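Local coordinates for alkaline phosphatase (Thermus thermophilus, PDB 7KWD), which probably hydrolyses phosphate monoesters as a homodimeric alkaline phosphatase that binds zinc and magnesium ions, at residues 253-258 with 298-303; 39-44 with 123-128. One frame throughout, in Å; residues are numbered along the deposited sequence.

Contact 1 (253-258 with 298-303)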
# COMPACT_ATOMS: atom_id res chain seq x y z
N ALA A 253 -24.84 7.87 19.57
CA ALA A 253 -25.06 8.34 20.93
C ALA A 253 -24.14 9.50 21.28
O ALA A 253 -24.53 10.41 22.02
CB ALA A 253 -24.86 7.19 21.93
N ALA A 254 -22.91 9.49 20.78
CA ALA A 254 -21.95 10.50 21.21
C ALA A 254 -22.16 11.82 20.50
O ALA A 254 -22.05 12.89 21.11
CB ALA A 254 -20.52 10.01 20.96
N LEU A 255 -22.44 11.78 19.21
CA LEU A 255 -22.39 12.99 18.40
C LEU A 255 -23.39 14.03 18.88
O LEU A 255 -22.99 15.17 19.13
CB LEU A 255 -22.63 12.60 16.95
CG LEU A 255 -22.20 13.52 15.82
CD1 LEU A 255 -20.78 13.99 15.94
CD2 LEU A 255 -22.41 12.70 14.52
N PRO A 256 -24.67 13.71 19.06
CA PRO A 256 -25.59 14.73 19.56
C PRO A 256 -25.23 15.29 20.92
O PRO A 256 -25.50 16.47 21.17
CB PRO A 256 -26.95 14.01 19.59
CG PRO A 256 -26.65 12.54 19.46
CD PRO A 256 -25.30 12.40 18.81
N ARG A 257 -24.62 14.50 21.82
CA ARG A 257 -24.23 15.03 23.12
C ARG A 257 -23.09 16.03 22.98
O ARG A 257 -23.12 17.11 23.58
CB ARG A 257 -23.79 13.90 24.04
CG ARG A 257 -24.92 12.95 24.39
CD ARG A 257 -24.43 11.72 25.16
NE ARG A 257 -25.51 11.09 25.92
CZ ARG A 257 -26.39 10.24 25.42
NH1 ARG A 257 -26.36 9.88 24.14
NH2 ARG A 257 -27.33 9.73 26.20
N LEU A 258 -22.08 15.70 22.20
CA LEU A 258 -20.97 16.63 22.02
C LEU A 258 -21.45 17.87 21.30
O LEU A 258 -21.06 18.99 21.66
CB LEU A 258 -19.84 15.93 21.26
CG LEU A 258 -19.33 14.66 21.95
CD1 LEU A 258 -18.40 13.84 21.08
CD2 LEU A 258 -18.62 15.10 23.23
N GLU A 298 -20.59 7.88 6.70
CA GLU A 298 -21.80 8.47 6.17
C GLU A 298 -22.45 9.32 7.22
O GLU A 298 -22.88 10.44 6.94
CB GLU A 298 -22.73 7.37 5.68
CG GLU A 298 -22.20 6.78 4.38
CD GLU A 298 -23.11 5.76 3.74
OE1 GLU A 298 -23.81 5.03 4.49
OE2 GLU A 298 -23.10 5.66 2.49
N LEU A 299 -22.45 8.84 8.46
CA LEU A 299 -22.97 9.62 9.57
C LEU A 299 -22.16 10.89 9.79
O LEU A 299 -22.71 11.97 10.00
CB LEU A 299 -22.94 8.77 10.84
CG LEU A 299 -24.19 8.93 11.69
CD1 LEU A 299 -25.41 8.44 10.90
CD2 LEU A 299 -23.96 8.13 12.94
N LEU A 300 -20.82 10.76 9.80
CA LEU A 300 -19.99 11.91 10.12
C LEU A 300 -20.04 12.95 9.02
O LEU A 300 -20.04 14.15 9.31
CB LEU A 300 -18.55 11.44 10.35
CG LEU A 300 -18.38 10.51 11.55
CD1 LEU A 300 -16.91 10.10 11.71
CD2 LEU A 300 -18.93 11.14 12.85
N THR A 301 -20.05 12.53 7.75
CA THR A 301 -20.10 13.53 6.68
C THR A 301 -21.45 14.24 6.67
O THR A 301 -21.53 15.46 6.50
CB THR A 301 -19.79 12.91 5.32
OG1 THR A 301 -20.69 11.84 5.04
CG2 THR A 301 -18.38 12.41 5.29
N ALA A 302 -22.53 13.50 6.92
CA ALA A 302 -23.83 14.16 6.98
C ALA A 302 -23.87 15.17 8.11
O ALA A 302 -24.43 16.25 7.96
CB ALA A 302 -24.94 13.11 7.12
N PHE A 303 -23.25 14.85 9.25
CA PHE A 303 -23.12 15.86 10.31
C PHE A 303 -22.32 17.08 9.84
O PHE A 303 -22.71 18.23 10.09
CB PHE A 303 -22.47 15.26 11.56
CG PHE A 303 -22.43 16.22 12.72
CD1 PHE A 303 -21.35 17.07 12.89
CD2 PHE A 303 -23.48 16.31 13.61
CE1 PHE A 303 -21.31 17.97 13.93
CE2 PHE A 303 -23.45 17.20 14.66
CZ PHE A 303 -22.36 18.04 14.82
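Leu255 lies over one face of the Phe303 ring. Its CD1 sits 4.2 Å from the ring centroid of Phe303, only 6° off the ring normal, which makes a CH-pi contact. The branch point lies over the rim of the same face, with Leu255 CG 3.8 Å from Phe303 CD2. The second methyl, Leu255 CD2, reaches the root of the ring and lies 3.9 Å from Phe303 CB. Phe303 extends toward helix 247-259 because its CG is anti to the backbone N (chi1 -175°). For Leu255, chi1 of -160° brings the end out from its helix; CD2 runs on toward helix 283-306, while CD1 turns over the ring and toward the sheet. Leu300 adds a looser touch, with its CD2 4.2 Å from Leu255 CD2. No hydrogen bond crosses between the two segments. A serine in place of Phe303 would probably leave Leu255 CD1 without the ring face beneath it and open a gap between the helices. Phe303 also touches Ala259 and Leu300 touches Val251, both of helix 247-259. Both helices pack on one face of the central sheet of the alkaline phosphatase fold. Leu255 rests on Leu267 and Ile42, Leu300 on Ile42 and Phe44.

Contact 2 (39-44 with 123-128)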
# COMPACT_ATOMS: atom_id res chain seq x y z
N ARG A 39 -14.88 25.48 14.61
CA ARG A 39 -15.23 25.37 16.02
C ARG A 39 -15.19 23.94 16.53
O ARG A 39 -14.92 23.72 17.71
CB ARG A 39 -16.63 25.94 16.31
CG ARG A 39 -16.78 26.42 17.79
CD ARG A 39 -18.20 26.92 18.17
NE ARG A 39 -19.19 26.01 17.64
CZ ARG A 39 -20.18 25.44 18.32
NH1 ARG A 39 -20.35 25.71 19.61
NH2 ARG A 39 -21.00 24.60 17.69
N ASN A 40 -15.47 22.96 15.66
CA ASN A 40 -15.55 21.56 16.06
C ASN A 40 -14.62 20.73 15.18
O ASN A 40 -14.37 21.06 14.02
CB ASN A 40 -16.97 21.01 15.94
CG ASN A 40 -17.99 21.85 16.67
OD1 ASN A 40 -17.80 22.22 17.84
ND2 ASN A 40 -19.08 22.17 16.00
N LEU A 41 -14.12 19.64 15.75
CA LEU A 41 -13.14 18.78 15.10
C LEU A 41 -13.54 17.35 15.38
O LEU A 41 -13.69 16.96 16.55
CB LEU A 41 -11.73 19.04 15.63
CG LEU A 41 -10.63 18.13 15.12
CD1 LEU A 41 -10.38 18.39 13.64
CD2 LEU A 41 -9.37 18.37 15.93
N ILE A 42 -13.68 16.56 14.33
CA ILE A 42 -13.88 15.12 14.44
C ILE A 42 -12.68 14.46 13.80
O ILE A 42 -12.32 14.82 12.67
CB ILE A 42 -15.18 14.65 13.75
CG1 ILE A 42 -16.37 15.46 14.28
CG2 ILE A 42 -15.38 13.18 13.99
CD1 ILE A 42 -17.66 15.24 13.56
N VAL A 43 -12.05 13.53 14.51
CA VAL A 43 -10.92 12.77 13.98
C VAL A 43 -11.33 11.30 13.93
O VAL A 43 -11.59 10.69 14.97
CB VAL A 43 -9.65 12.95 14.83
CG1 VAL A 43 -8.46 12.23 14.18
CG2 VAL A 43 -9.31 14.45 15.07
N PHE A 44 -11.36 10.73 12.73
CA PHE A 44 -11.80 9.35 12.49
C PHE A 44 -10.55 8.57 12.12
O PHE A 44 -10.02 8.72 11.01
CB PHE A 44 -12.88 9.32 11.41
CG PHE A 44 -13.56 7.99 11.26
CD1 PHE A 44 -13.26 6.91 12.04
CD2 PHE A 44 -14.50 7.82 10.22
CE1 PHE A 44 -13.85 5.68 11.86
CE2 PHE A 44 -15.14 6.58 10.05
CZ PHE A 44 -14.81 5.51 10.88
N LYS A 123 1.88 17.23 26.20
CA LYS A 123 0.49 17.64 26.34
C LYS A 123 -0.24 17.27 25.07
O LYS A 123 0.06 17.84 24.01
CB LYS A 123 0.39 19.14 26.58
CG LYS A 123 -1.01 19.65 26.92
CD LYS A 123 -0.88 21.13 27.24
CE LYS A 123 -2.21 21.80 27.46
NZ LYS A 123 -1.99 23.26 27.75
N PRO A 124 -1.17 16.32 25.11
CA PRO A 124 -1.85 15.89 23.89
C PRO A 124 -3.06 16.76 23.57
O PRO A 124 -3.64 17.42 24.44
CB PRO A 124 -2.29 14.45 24.22
CG PRO A 124 -2.50 14.46 25.74
CD PRO A 124 -1.66 15.59 26.31
N PHE A 125 -3.46 16.69 22.31
CA PHE A 125 -4.30 17.74 21.73
C PHE A 125 -5.67 17.81 22.39
O PHE A 125 -6.21 18.91 22.56
CB PHE A 125 -4.46 17.54 20.21
CG PHE A 125 -5.12 18.70 19.57
CD1 PHE A 125 -4.43 19.88 19.42
CD2 PHE A 125 -6.45 18.64 19.20
CE1 PHE A 125 -5.06 21.00 18.89
CE2 PHE A 125 -7.08 19.73 18.66
CZ PHE A 125 -6.38 20.92 18.52
N PHE A 126 -6.29 16.68 22.72
CA PHE A 126 -7.63 16.82 23.28
C PHE A 126 -7.58 17.37 24.71
O PHE A 126 -8.57 17.95 25.19
CB PHE A 126 -8.38 15.48 23.26
CG PHE A 126 -8.96 15.12 21.92
CD1 PHE A 126 -8.63 15.84 20.77
CD2 PHE A 126 -9.87 14.08 21.81
CE1 PHE A 126 -9.20 15.51 19.53
CE2 PHE A 126 -10.43 13.73 20.56
CZ PHE A 126 -10.10 14.45 19.43
N ALA A 127 -6.46 17.20 25.41
CA ALA A 127 -6.30 17.89 26.69
C ALA A 127 -6.24 19.40 26.48
O ALA A 127 -6.92 20.17 27.19
CB ALA A 127 -5.06 17.34 27.40
N ALA A 128 -5.49 19.85 25.48
CA ALA A 128 -5.49 21.26 25.15
C ALA A 128 -6.88 21.75 24.80
O ALA A 128 -7.26 22.87 25.15
CB ALA A 128 -4.55 21.53 23.98
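Phe125 and Phe126 reach strand 40-46 from the first turn of helix 125-131, where they meet Leu41 and Val43. Just ahead of them, Pro124 holds the N-cap position, and its carbonyl O accepts the backbone N of Ala128 at 3.2 Å. Phe125 points toward the strand, its CG anti to the backbone N (chi1 -171°). Its CE2 touches Leu41 CD2 at 3.8 Å, and the two side chains slant across each other. Met464 of helix 459-468 packs on Phe125, Leu41 and Val43 alike. The strand belongs to the central sheet of the alkaline phosphatase fold, an alpha/beta/alpha sandwich with helices on both faces. Leu41 and Val43 point to the face that carries helix 125-131, and Ile42 between them points away. Phe126 comes next and starts off alongside the strand rather than at it. With CG beside the backbone N (chi1 -79°), the far end of the ring comes up to Val43. Its tip, Phe126 CZ, lies 4.4 Å from Val43 CG2, which approaches the ring edge near its plane. The same ring touches Val266 and Gln268 of strand 265-271 and meets Phe152 edge-to-face.

Overall arrangement
Strand 40-46 joins the two contacts, whose centres are 16 Å apart. Contact 2 uses Leu41 and Val43 on one face of the strand. Contact 1 lies against the alternate residues, which point to the other face. There Leu300 CD1 is 3.6 Å from Phe44 CD2, and Leu255 CD1 is 4.1 Å from Ile42 CD1. The chain of the strand continues to Asp47, a ligand of both magnesium and zinc. Neither contact includes a metal ligand. The side chain of Val43 is about 11 Å from the magnesium ion and about 12 Å from a zinc ion. The side chain of Leu300 is about 10 Å from that of Glu270, a magnesium ligand.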